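Local coordinates for putative glycosyl hydrolase (Bacteroides thetaiotaomicron VPI-5482, PDB 3K11), which probably acts as a glycoside hydrolase of family 88, though its substrate is not established, at residues A[242-250]-A[261-271]; A[296-307]-A[344-353]. All coordinates share one frame; numbering follows the deposited sequence.

Interaction 1. Residues A[242-250]-A[261-271]; sequences IPEKGLYRH and AFCWARANGWA. With EDO (1,2-ethanediol), chain H.
His250 N donates to Phe262 O, 3.0 Å away, joining the strand to the loop leading into helix 265-271; Ala261 CA in that loop lies 4.6 Å from Arg249 CA. The donor lies above the plane of the Phe262 carbonyl, and the bond is bent. A much straighter pair of bonds runs from Asn268 to Tyr248. Asn268 OD1 takes Tyr248 N on a lone pair at 3.0 Å, and Asn268 ND2 gives to Tyr248 O at 2.9 Å. ND2 also reaches back to the carbonyl of Trp264, the N-cap residue. Both of these acceptors lie in the Asn268 amide plane, so the amide is held against rotation.

One helical turn further on, Ala271 CB sits over one face of the Tyr248 ring, 4.1 Å from its centroid. His250 has CG anti to the backbone N (chi1 -173°), which lays its ring beside Trp264. Trp264 CE3 rides over the imidazole face near its rim, 3.4 Å from His250 NE2, with the planes 55° apart. His250 ND1 bonds to Tyr387 and NE2 to Asp202. Away from the helix, Ile242 CD1 presses tightly on Ala261 CB. Arg249 NH2 bonds to O2 of a bound ethanediol, while its NE goes to His259 O. The side-chain amide of Asn268 thus pairs with both backbone polar groups of Tyr248, much as a neighbouring strand would, and fixes strand to helix.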
loop_
_atom_site.group_PDB
_atom_site.type_symbol
_atom_site.label_atom_id
_atom_site.label_comp_id
_atom_site.label_asym_id
_atom_site.label_seq_id
_atom_site.Cartn_x
_atom_site.Cartn_y
_atom_site.Cartn_z
ATOM N N ILE A 242 15.033 -3.494 7.968
ATOM C CA ILE A 242 14.713 -3.652 6.546
ATOM C C ILE A 242 14.911 -2.249 5.930
ATOM O O ILE A 242 13.993 -1.421 5.927
ATOM C CB ILE A 242 13.280 -4.092 6.297
ATOM C CG1 ILE A 242 12.940 -5.392 7.041
ATOM C CG2 ILE A 242 13.087 -4.419 4.789
ATOM C CD1 ILE A 242 11.485 -5.670 7.206
ATOM N N PRO A 243 16.124 -1.951 5.469
ATOM C CA PRO A 243 16.421 -0.592 4.972
ATOM C C PRO A 243 15.511 -0.071 3.889
ATOM O O PRO A 243 15.214 1.128 3.876
ATOM C CB PRO A 243 17.880 -0.690 4.477
ATOM C CG PRO A 243 18.398 -1.950 4.927
ATOM C CD PRO A 243 17.326 -2.801 5.487
ATOM N N GLU A 244 15.001 -0.970 3.054
ATOM C CA GLU A 244 14.091 -0.584 1.971
ATOM C C GLU A 244 12.770 -0.034 2.501
ATOM O O GLU A 244 12.110 0.724 1.804
ATOM C CB GLU A 244 13.795 -1.791 1.057
ATOM C CG GLU A 244 15.051 -2.448 0.399
ATOM C CD GLU A 244 15.977 -3.339 1.340
ATOM O OE1 GLU A 244 15.618 -3.652 2.496
ATOM O OE2 GLU A 244 17.104 -3.723 0.901
ATOM N N LYS A 245 12.356 -0.464 3.702
ATOM C CA LYS A 245 11.115 -0.018 4.332
ATOM C C LYS A 245 11.344 0.952 5.468
ATOM O O LYS A 245 10.438 1.692 5.869
ATOM C CB LYS A 245 10.342 -1.225 4.866
ATOM C CG LYS A 245 9.866 -2.176 3.781
ATOM C CD LYS A 245 9.054 -3.386 4.307
ATOM C CE LYS A 245 8.126 -4.001 3.158
ATOM N NZ LYS A 245 6.709 -3.252 2.906
ATOM N N GLY A 246 12.538 0.926 6.024
ATOM C CA GLY A 246 12.781 1.682 7.247
ATOM C C GLY A 246 12.043 1.117 8.439
ATOM O O GLY A 246 11.710 1.865 9.340
ATOM N N LEU A 247 11.863 -0.205 8.471
ATOM C CA LEU A 247 11.104 -0.895 9.506
ATOM C C LEU A 247 11.876 -2.151 9.891
ATOM O O LEU A 247 12.778 -2.588 9.170
ATOM C CB LEU A 247 9.705 -1.298 8.957
ATOM C CG LEU A 247 8.774 -0.221 8.433
ATOM C CD1 LEU A 247 7.500 -0.929 7.874
ATOM C CD2 LEU A 247 8.454 0.784 9.538
ATOM N N TYR A 248 11.482 -2.731 11.010
ATOM C CA TYR A 248 12.032 -3.977 11.487
ATOM C C TYR A 248 11.060 -5.122 11.329
ATOM O O TYR A 248 9.849 -4.959 11.503
ATOM C CB TYR A 248 12.311 -3.866 12.962
ATOM C CG TYR A 248 13.568 -3.091 13.342
ATOM C CD1 TYR A 248 13.519 -1.728 13.566
ATOM C CD2 TYR A 248 14.789 -3.731 13.503
ATOM C CE1 TYR A 248 14.617 -1.028 13.955
ATOM C CE2 TYR A 248 15.904 -3.019 13.876
ATOM C CZ TYR A 248 15.814 -1.680 14.112
ATOM O OH TYR A 248 16.938 -0.996 14.494
ATOM N N ARG A 249 11.611 -6.291 10.995
ATOM C CA ARG A 249 10.833 -7.528 11.075
ATOM C C ARG A 249 10.647 -7.964 12.552
ATOM O O ARG A 249 11.533 -7.779 13.375
ATOM C CB ARG A 249 11.460 -8.636 10.247
ATOM C CG ARG A 249 12.894 -8.804 10.350
ATOM C CD ARG A 249 13.427 -10.032 9.578
ATOM N NE ARG A 249 13.422 -9.857 8.139
ATOM C CZ ARG A 249 14.257 -9.132 7.408
ATOM N NH1 ARG A 249 15.200 -8.377 7.898
ATOM N NH2 ARG A 249 14.097 -9.118 6.120
ATOM N N HIS A 250 9.517 -8.576 12.875
ATOM C CA HIS A 250 9.285 -9.073 14.245
ATOM C C HIS A 250 10.206 -10.236 14.606
ATOM O O HIS A 250 10.637 -10.358 15.742
ATOM C CB HIS A 250 7.826 -9.514 14.430
ATOM C CG HIS A 250 7.477 -9.879 15.831
ATOM N ND1 HIS A 250 6.441 -10.749 16.147
ATOM C CD2 HIS A 250 8.027 -9.496 17.004
ATOM C CE1 HIS A 250 6.368 -10.867 17.466
ATOM N NE2 HIS A 250 7.318 -10.117 18.015
ATOM N N ALA A 261 9.112 -10.780 6.582
ATOM C CA ALA A 261 8.949 -9.617 7.428
ATOM C C ALA A 261 7.485 -9.451 7.776
ATOM O O ALA A 261 6.658 -9.302 6.889
ATOM C CB ALA A 261 9.450 -8.372 6.703
ATOM N N PHE A 262 7.175 -9.541 9.057
ATOM C CA PHE A 262 5.912 -9.119 9.575
ATOM C C PHE A 262 6.253 -7.946 10.495
ATOM O O PHE A 262 6.819 -8.137 11.561
ATOM C CB PHE A 262 5.209 -10.265 10.282
ATOM C CG PHE A 262 4.771 -11.351 9.305
ATOM C CD1 PHE A 262 3.579 -11.221 8.621
ATOM C CD2 PHE A 262 5.588 -12.396 9.016
ATOM C CE1 PHE A 262 3.231 -12.120 7.656
ATOM C CE2 PHE A 262 5.200 -13.334 8.062
ATOM C CZ PHE A 262 4.032 -13.170 7.397
ATOM N N CYS A 263 5.972 -6.723 10.038
ATOM C CA CYS A 263 6.436 -5.492 10.717
ATOM C C CYS A 263 5.431 -5.105 11.789
ATOM O O CYS A 263 4.704 -4.139 11.664
ATOM C CB CYS A 263 6.608 -4.378 9.687
ATOM S SG CYS A 263 7.869 -4.867 8.435
ATOM N N TRP A 264 5.352 -5.944 12.806
ATOM C CA TRP A 264 4.379 -5.788 13.873
ATOM C C TRP A 264 4.626 -4.491 14.629
ATOM O O TRP A 264 5.757 -4.190 15.036
ATOM C CB TRP A 264 4.416 -7.014 14.799
ATOM C CG TRP A 264 3.451 -6.968 15.920
ATOM C CD1 TRP A 264 2.149 -6.606 15.851
ATOM C CD2 TRP A 264 3.719 -7.270 17.292
ATOM N NE1 TRP A 264 1.576 -6.685 17.078
ATOM C CE2 TRP A 264 2.518 -7.077 17.997
ATOM C CE3 TRP A 264 4.828 -7.744 17.968
ATOM C CZ2 TRP A 264 2.399 -7.318 19.361
ATOM C CZ3 TRP A 264 4.726 -7.940 19.342
ATOM C CH2 TRP A 264 3.511 -7.727 20.011
ATOM N N ALA A 265 3.584 -3.689 14.776
ATOM C CA ALA A 265 3.719 -2.327 15.359
ATOM C C ALA A 265 4.251 -2.271 16.755
ATOM O O ALA A 265 5.192 -1.495 17.014
ATOM C CB ALA A 265 2.364 -1.529 15.236
ATOM N N ARG A 266 3.751 -3.095 17.682
ATOM C CA ARG A 266 4.274 -2.958 19.036
ATOM C C ARG A 266 5.764 -3.275 19.098
ATOM O O ARG A 266 6.504 -2.515 19.683
ATOM C CB ARG A 266 3.511 -3.784 20.050
ATOM C CG ARG A 266 4.155 -3.644 21.441
ATOM C CD ARG A 266 3.246 -3.933 22.604
ATOM N NE ARG A 266 2.816 -5.316 22.659
ATOM C CZ ARG A 266 1.550 -5.715 22.700
ATOM N NH1 ARG A 266 0.539 -4.860 22.692
ATOM N NH2 ARG A 266 1.302 -7.024 22.806
ATOM N N ALA A 267 6.215 -4.344 18.463
ATOM C CA ALA A 267 7.636 -4.709 18.523
ATOM C C ALA A 267 8.461 -3.661 17.789
ATOM O O ALA A 267 9.587 -3.383 18.176
ATOM C CB ALA A 267 7.883 -6.134 17.961
ATOM N N ASN A 268 7.915 -3.048 16.730
ATOM C CA ASN A 268 8.607 -1.928 16.114
ATOM C C ASN A 268 8.698 -0.777 17.084
ATOM O O ASN A 268 9.737 -0.119 17.178
ATOM C CB ASN A 268 7.936 -1.516 14.797
ATOM C CG ASN A 268 8.585 -2.208 13.614
ATOM O OD1 ASN A 268 9.517 -1.641 13.001
ATOM N ND2 ASN A 268 8.185 -3.479 13.345
ATOM N N GLY A 269 7.669 -0.604 17.921
ATOM C CA GLY A 269 7.751 0.356 19.020
ATOM C C GLY A 269 8.863 -0.009 19.990
ATOM O O GLY A 269 9.657 0.840 20.381
ATOM N N TRP A 270 8.956 -1.258 20.387
ATOM C CA TRP A 270 10.025 -1.664 21.281
ATOM C C TRP A 270 11.418 -1.349 20.712
ATOM O O TRP A 270 12.291 -0.942 21.436
ATOM C CB TRP A 270 9.930 -3.148 21.587
ATOM C CG TRP A 270 8.748 -3.581 22.414
ATOM C CD1 TRP A 270 8.077 -4.794 22.311
ATOM C CD2 TRP A 270 8.097 -2.858 23.462
ATOM N NE1 TRP A 270 7.073 -4.827 23.219
ATOM C CE2 TRP A 270 7.054 -3.658 23.927
ATOM C CE3 TRP A 270 8.290 -1.610 24.047
ATOM C CZ2 TRP A 270 6.207 -3.257 24.934
ATOM C CZ3 TRP A 270 7.434 -1.212 25.064
ATOM C CH2 TRP A 270 6.396 -2.034 25.477
ATOM N N ALA A 271 11.615 -1.498 19.407
ATOM C CA ALA A 271 12.905 -1.228 18.755
ATOM C C ALA A 271 13.183 0.279 18.760
ATOM O O ALA A 271 14.322 0.720 18.948
ATOM C CB ALA A 271 12.889 -1.720 17.297
HETATM C C1 EDO H . 11.893 -7.677 2.821
HETATM O O1 EDO H . 13.316 -7.844 2.662
HETATM C C2 EDO H . 11.342 -8.487 3.990
HETATM O O2 EDO H . 11.884 -9.809 4.134
#

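Interaction 2. Residues A[296-307]-A[344-353]; sequences FRAHVRGVTALQ and WIDAIAYGPV
Trp344 turns an edge toward the face of Phe296 in an offset edge-to-face pair, with the planes at 82°; Trp344, Val353 and Tyr350 bury the most surface here. The Arg297 chain is extended from CG to NE (chi2 180°) and carries the guanidinium out to Trp344 O, gripped side-on by NE at 3.1 Å and NH2 at 2.9 Å, with the oxygen in the guanidinium plane. An alanine in place of Arg297 would leave Trp344 O without these two donors and would probably let the loop before helix 347-353 shift. Tyr350 is sandwiched. Val300 CG1 lies over one face of its ring, 4.0 Å from the centroid, and Ala349 CB covers the opposite face. Thr304 OG1 stands at the ring edge. The Tyr350 hydroxyl passes Arg301 CG and bonds to Asp258 of the second subunit, which also pairs with Arg301. Val353 CG1 meets Gln307 OE1 at 3.4 Å, while Gln307 NE2 bonds to both Val353 O and Gly311 O. The short helix axes stay 12.1 Å apart and cross at 49°, so large side chains bridge the gap. Such helix-on-helix packing is consistent with the (alpha/alpha)6 barrel of family 88, here beside a subunit interface.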
loop_
_atom_site.group_PDB
_atom_site.type_symbol
_atom_site.label_atom_id
_atom_site.label_comp_id
_atom_site.label_asym_id
_atom_site.label_seq_id
_atom_site.Cartn_x
_atom_site.Cartn_y
_atom_site.Cartn_z
ATOM N N PHE A 296 18.402 4.743 14.247
ATOM C CA PHE A 296 17.234 5.429 14.856
ATOM C C PHE A 296 16.555 6.365 13.884
ATOM O O PHE A 296 15.350 6.277 13.634
ATOM C CB PHE A 296 17.677 6.268 16.050
ATOM C CG PHE A 296 16.525 7.014 16.713
ATOM C CD1 PHE A 296 15.457 6.314 17.278
ATOM C CD2 PHE A 296 16.498 8.403 16.697
ATOM C CE1 PHE A 296 14.363 6.997 17.815
ATOM C CE2 PHE A 296 15.418 9.115 17.247
ATOM C CZ PHE A 296 14.362 8.407 17.818
ATOM N N ARG A 297 17.342 7.232 13.274
ATOM C CA ARG A 297 16.782 8.142 12.296
ATOM C C ARG A 297 16.104 7.472 11.092
ATOM O O ARG A 297 15.059 7.951 10.628
ATOM C CB ARG A 297 17.833 9.143 11.869
ATOM C CG ARG A 297 18.102 10.189 12.938
ATOM C CD ARG A 297 19.147 11.129 12.458
ATOM N NE ARG A 297 19.277 12.179 13.475
ATOM C CZ ARG A 297 20.412 12.778 13.812
ATOM N NH1 ARG A 297 21.559 12.486 13.179
ATOM N NH2 ARG A 297 20.409 13.673 14.801
ATOM N N ALA A 298 16.674 6.386 10.570
ATOM C CA ALA A 298 16.073 5.653 9.465
ATOM C C ALA A 298 14.747 5.019 9.897
ATOM O O ALA A 298 13.785 5.009 9.134
ATOM C CB ALA A 298 17.014 4.570 8.922
ATOM N N HIS A 299 14.688 4.517 11.127
ATOM C CA HIS A 299 13.462 3.913 11.648
ATOM C C HIS A 299 12.368 4.958 11.862
ATOM O O HIS A 299 11.199 4.751 11.534
ATOM C CB HIS A 299 13.773 3.180 12.950
ATOM C CG HIS A 299 12.709 2.221 13.378
ATOM N ND1 HIS A 299 12.570 1.817 14.689
ATOM C CD2 HIS A 299 11.726 1.595 12.677
ATOM C CE1 HIS A 299 11.567 0.953 14.771
ATOM N NE2 HIS A 299 11.038 0.796 13.568
ATOM N N VAL A 300 12.770 6.121 12.342
ATOM C CA VAL A 300 11.829 7.234 12.496
ATOM C C VAL A 300 11.156 7.552 11.149
ATOM O O VAL A 300 9.909 7.700 11.064
ATOM C CB VAL A 300 12.487 8.480 13.076
ATOM C CG1 VAL A 300 11.613 9.743 12.847
ATOM C CG2 VAL A 300 12.783 8.320 14.546
ATOM N N ARG A 301 11.962 7.670 10.099
ATOM C CA ARG A 301 11.426 7.991 8.792
ATOM C C ARG A 301 10.465 6.918 8.258
ATOM O O ARG A 301 9.463 7.251 7.624
ATOM C CB ARG A 301 12.559 8.265 7.794
ATOM C CG ARG A 301 13.275 9.584 8.042
ATOM C CD ARG A 301 14.209 9.930 6.885
ATOM N NE ARG A 301 15.403 9.102 6.872
ATOM C CZ ARG A 301 16.524 9.368 7.552
ATOM N NH1 ARG A 301 16.647 10.434 8.354
ATOM N NH2 ARG A 301 17.534 8.524 7.476
ATOM N N GLY A 302 10.785 5.648 8.477
ATOM C CA GLY A 302 9.934 4.540 7.996
ATOM C C GLY A 302 8.644 4.427 8.751
ATOM O O GLY A 302 7.607 4.214 8.161
ATOM N N VAL A 303 8.707 4.555 10.066
ATOM C CA VAL A 303 7.512 4.484 10.908
ATOM C C VAL A 303 6.580 5.649 10.629
ATOM O O VAL A 303 5.371 5.458 10.413
ATOM C CB VAL A 303 7.854 4.405 12.445
ATOM C CG1 VAL A 303 6.566 4.643 13.318
ATOM C CG2 VAL A 303 8.554 3.033 12.780
ATOM N N THR A 304 7.110 6.875 10.624
ATOM C CA THR A 304 6.250 8.031 10.580
ATOM C C THR A 304 5.516 8.113 9.258
ATOM O O THR A 304 4.388 8.547 9.228
ATOM C CB THR A 304 6.996 9.309 10.816
ATOM O OG1 THR A 304 8.120 9.374 9.927
ATOM C CG2 THR A 304 7.503 9.403 12.269
ATOM N N ALA A 305 6.141 7.663 8.180
ATOM C CA ALA A 305 5.493 7.681 6.853
ATOM C C ALA A 305 4.222 6.851 6.840
ATOM O O ALA A 305 3.396 7.036 5.953
ATOM C CB ALA A 305 6.441 7.162 5.797
ATOM N N LEU A 306 4.102 5.885 7.759
ATOM C CA LEU A 306 2.948 4.989 7.756
ATOM C C LEU A 306 1.886 5.312 8.805
ATOM O O LEU A 306 0.956 4.526 9.020
ATOM C CB LEU A 306 3.440 3.558 7.898
ATOM C CG LEU A 306 4.329 3.111 6.716
ATOM C CD1 LEU A 306 5.061 1.758 7.095
ATOM C CD2 LEU A 306 3.491 2.998 5.407
ATOM N N GLN A 307 1.976 6.483 9.416
ATOM C CA GLN A 307 0.924 6.914 10.311
ATOM C C GLN A 307 -0.385 7.008 9.528
ATOM O O GLN A 307 -0.430 7.575 8.424
ATOM C CB GLN A 307 1.248 8.294 10.883
ATOM C CG GLN A 307 0.282 8.707 12.011
ATOM C CD GLN A 307 0.658 10.034 12.625
ATOM O OE1 GLN A 307 1.170 10.887 11.941
ATOM N NE2 GLN A 307 0.363 10.218 13.912
ATOM N N TRP A 344 17.302 15.231 18.641
ATOM C CA TRP A 344 17.686 14.182 17.686
ATOM C C TRP A 344 16.960 14.256 16.349
ATOM O O TRP A 344 17.521 13.889 15.317
ATOM C CB TRP A 344 17.440 12.803 18.271
ATOM C CG TRP A 344 18.124 12.551 19.553
ATOM C CD1 TRP A 344 19.224 13.139 20.047
ATOM C CD2 TRP A 344 17.755 11.536 20.495
ATOM N NE1 TRP A 344 19.555 12.582 21.264
ATOM C CE2 TRP A 344 18.649 11.602 21.556
ATOM C CE3 TRP A 344 16.729 10.601 20.539
ATOM C CZ2 TRP A 344 18.565 10.751 22.636
ATOM C CZ3 TRP A 344 16.624 9.757 21.625
ATOM C CH2 TRP A 344 17.524 9.855 22.672
ATOM N N ILE A 345 15.722 14.739 16.360
ATOM C CA ILE A 345 14.924 14.906 15.144
ATOM C C ILE A 345 14.240 16.256 15.149
ATOM O O ILE A 345 14.158 16.961 16.147
ATOM C CB ILE A 345 13.911 13.700 14.946
ATOM C CG1 ILE A 345 12.719 13.788 15.926
ATOM C CG2 ILE A 345 14.638 12.333 14.967
ATOM C CD1 ILE A 345 11.679 12.628 15.826
ATOM N N ASP A 346 13.798 16.649 13.968
ATOM C CA ASP A 346 13.286 17.967 13.714
ATOM C C ASP A 346 11.888 18.222 14.237
ATOM O O ASP A 346 10.952 17.445 14.008
ATOM C CB ASP A 346 13.303 18.169 12.201
ATOM C CG ASP A 346 13.073 19.580 11.800
ATOM O OD1 ASP A 346 14.016 20.430 11.916
ATOM O OD2 ASP A 346 11.939 19.827 11.345
ATOM N N ALA A 347 11.726 19.344 14.930
ATOM C CA ALA A 347 10.432 19.681 15.538
ATOM C C ALA A 347 9.369 20.035 14.502
ATOM O O ALA A 347 8.202 19.700 14.688
ATOM C CB ALA A 347 10.602 20.810 16.562
ATOM N N ILE A 348 9.747 20.791 13.457
ATOM C CA ILE A 348 8.763 21.220 12.467
ATOM C C ILE A 348 8.215 19.964 11.765
ATOM O O ILE A 348 6.979 19.784 11.551
ATOM C CB ILE A 348 9.366 22.195 11.420
ATOM C CG1 ILE A 348 9.684 23.562 12.046
ATOM C CG2 ILE A 348 8.383 22.370 10.265
ATOM C CD1 ILE A 348 10.569 24.508 11.179
ATOM N N ALA A 349 9.113 19.053 11.429
ATOM C CA ALA A 349 8.719 17.846 10.717
ATOM C C ALA A 349 7.916 16.854 11.550
ATOM O O ALA A 349 6.977 16.251 11.045
ATOM C CB ALA A 349 9.954 17.136 10.092
ATOM N N TYR A 350 8.296 16.671 12.815
ATOM C CA TYR A 350 7.726 15.609 13.613
ATOM C C TYR A 350 6.788 16.013 14.732
ATOM O O TYR A 350 6.069 15.180 15.242
ATOM C CB TYR A 350 8.845 14.674 14.118
ATOM C CG TYR A 350 9.542 13.984 12.966
ATOM C CD1 TYR A 350 8.857 13.096 12.140
ATOM C CD2 TYR A 350 10.882 14.270 12.655
ATOM C CE1 TYR A 350 9.480 12.499 11.083
ATOM C CE2 TYR A 350 11.514 13.668 11.542
ATOM C CZ TYR A 350 10.804 12.770 10.781
ATOM O OH TYR A 350 11.402 12.116 9.697
ATOM N N GLY A 351 6.813 17.275 15.180
ATOM C CA GLY A 351 5.927 17.677 16.248
ATOM C C GLY A 351 4.470 17.363 15.961
ATOM O O GLY A 351 3.769 16.842 16.812
ATOM N N PRO A 352 4.003 17.689 14.753
ATOM C CA PRO A 352 2.602 17.400 14.422
ATOM C C PRO A 352 2.238 15.921 14.346
ATOM O O PRO A 352 1.075 15.558 14.599
ATOM C CB PRO A 352 2.431 18.095 13.079
ATOM C CG PRO A 352 3.424 19.196 13.103
ATOM C CD PRO A 352 4.633 18.518 13.710
ATOM N N VAL A 353 3.219 15.080 14.023
ATOM C CA VAL A 353 3.066 13.629 14.042
ATOM C C VAL A 353 2.812 13.151 15.464
ATOM O O VAL A 353 1.873 12.423 15.736
ATOM C CB VAL A 353 4.295 12.930 13.459
ATOM C CG1 VAL A 353 4.108 11.385 13.477
ATOM C CG2 VAL A 353 4.540 13.415 12.000
#

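The segments of interaction 1 come first along the chain and those of interaction 2 follow; the centres of the two contacts lie about 15 Å apart. Helix 289-304 is the next helix after 265-281. The two contacts also touch directly. His299, on the helix face turned away from 344-353, probably donates from NE2 to Asn268 OD1, 2.9 Å away, and its ring meets Tyr248 edge-to-face. Leu247 packs on Leu306 nearby. Helix 289-304 is therefore held from two sides, by strand 247-253 with helix 265-281 and by 344-353. Helix 326-342 touches both contacts. Together they join the small antiparallel sheet to helices 265-281, 289-304 and 347-362, out to the second subunit.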